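Local atomic coordinates of MHC class I antigen (Anolis carolinensis, PDB entry 7CPO), a protein that probably presents peptides at the cell surface to T cells, as MHC class I molecules of other vertebrates do. Residues A[224-227]-A[228-232]. Numbering follows the deposited sequence.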
# COMPACT_ATOMS: atom_id res chain seq x y z
N GLU A 224 3.78 -19.65 -26.17
CA GLU A 224 3.53 -20.33 -24.90
C GLU A 224 4.12 -19.54 -23.72
O GLU A 224 5.18 -18.92 -23.84
CB GLU A 224 4.13 -21.74 -24.92
CG GLU A 224 3.61 -22.67 -26.02
CD GLU A 224 2.10 -22.87 -25.99
OE1 GLU A 224 1.42 -22.42 -26.94
OE2 GLU A 224 1.60 -23.47 -25.00
N VAL A 225 3.44 -19.60 -22.57
CA VAL A 225 3.94 -18.91 -21.39
C VAL A 225 5.29 -19.48 -21.00
O VAL A 225 5.50 -20.70 -20.99
CB VAL A 225 2.94 -19.01 -20.22
CG1 VAL A 225 3.53 -18.40 -18.96
CG2 VAL A 225 1.61 -18.33 -20.57
N TRP A 226 6.23 -18.60 -20.67
CA TRP A 226 7.62 -18.97 -20.47
C TRP A 226 8.13 -18.33 -19.18
O TRP A 226 7.96 -17.13 -18.97
CB TRP A 226 8.47 -18.55 -21.68
CG TRP A 226 9.91 -19.02 -21.69
CD1 TRP A 226 11.02 -18.26 -21.41
CD2 TRP A 226 10.39 -20.32 -22.03
NE1 TRP A 226 12.16 -19.02 -21.54
CE2 TRP A 226 11.80 -20.29 -21.93
CE3 TRP A 226 9.78 -21.52 -22.42
CZ2 TRP A 226 12.60 -21.40 -22.19
CZ3 TRP A 226 10.57 -22.63 -22.68
CH2 TRP A 226 11.97 -22.55 -22.56
N LEU A 227 8.74 -19.15 -18.32
CA LEU A 227 9.18 -18.68 -17.01
C LEU A 227 10.65 -18.95 -16.74
O LEU A 227 11.14 -18.60 -15.67
CB LEU A 227 8.34 -19.32 -15.90
CG LEU A 227 6.87 -18.90 -15.95
CD1 LEU A 227 5.95 -20.03 -15.50
CD2 LEU A 227 6.67 -17.65 -15.13
N GLN A 228 11.36 -19.54 -17.68
CA GLN A 228 12.78 -19.76 -17.50
C GLN A 228 13.53 -18.45 -17.68
O GLN A 228 13.32 -17.73 -18.67
CB GLN A 228 13.26 -20.81 -18.50
CG GLN A 228 14.75 -20.94 -18.62
CD GLN A 228 15.14 -22.02 -19.60
OE1 GLN A 228 14.55 -23.11 -19.60
NE2 GLN A 228 16.13 -21.74 -20.43
N ASP A 229 14.39 -18.12 -16.72
CA ASP A 229 15.19 -16.90 -16.78
C ASP A 229 14.28 -15.67 -16.89
O ASP A 229 14.58 -14.70 -17.60
CB ASP A 229 16.19 -16.95 -17.94
CG ASP A 229 17.29 -17.98 -17.69
OD1 ASP A 229 17.93 -17.91 -16.62
OD2 ASP A 229 17.53 -18.84 -18.57
N VAL A 230 13.15 -15.71 -16.18
CA VAL A 230 12.17 -14.64 -16.19
C VAL A 230 12.10 -14.02 -14.81
O VAL A 230 11.89 -14.72 -13.81
CB VAL A 230 10.79 -15.14 -16.63
CG1 VAL A 230 9.79 -13.99 -16.58
CG2 VAL A 230 10.87 -15.69 -18.04
N PHE A 231 12.29 -12.71 -14.74
CA PHE A 231 12.19 -11.96 -13.51
C PHE A 231 11.18 -10.83 -13.69
O PHE A 231 10.78 -10.49 -14.81
CB PHE A 231 13.56 -11.41 -13.07
CG PHE A 231 14.61 -12.47 -12.90
CD1 PHE A 231 14.75 -13.14 -11.70
CD2 PHE A 231 15.46 -12.81 -13.96
CE1 PHE A 231 15.72 -14.13 -11.54
CE2 PHE A 231 16.43 -13.81 -13.81
CZ PHE A 231 16.56 -14.47 -12.60
N HIS A 232 10.73 -10.28 -12.57
CA HIS A 232 9.68 -9.28 -12.60
C HIS A 232 9.92 -8.29 -11.48
O HIS A 232 10.57 -8.60 -10.49
CB HIS A 232 8.30 -9.93 -12.48
CG HIS A 232 8.06 -10.57 -11.15
ND1 HIS A 232 7.52 -9.89 -10.08
CD2 HIS A 232 8.32 -11.83 -10.71
CE1 HIS A 232 7.44 -10.71 -9.04
NE2 HIS A 232 7.91 -11.88 -9.39
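Aliphatic-on-aromatic packing joins W226 to Q228 two residues further on. The two side chains run alongside each other in the same direction, and CB of Q228 sits 3.3 Å above one face of the indole, displaced toward its rim. Q228 keeps CG anti to its own N (chi1 168°) and stays extended beyond it, which carries the carboxamide along the benzo part of the ring: OE1 lies 3.7 Å from CZ2 of W226. The amide is not stacked flat there, its plane being turned 46° from that of the ring. R221 makes a cation-pi contact with the same indole.

The chain here crosses from one sheet of the immunoglobulin C1-set domain to the other, leaving the edge strand 224-225 and entering the edge strand 230-237. A type II beta turn from L227 to V230 makes the change of direction, and backbone hydrogen bonds of W226 with W219 and of D229 with K250 tie the link to both sheets.

V230 packs chiefly on backbone. Its CG2 branch, anti to the carbonyl carbon, points back at the preceding residues, 3.4 Å from O of W226 and 3.5 Å from C of L227. The same methyl makes an apolar contact with the indole, approached obliquely, 4.2 Å from CD1 of W226, while the V230 side chain also touches R247 and V249 on strand 243-251.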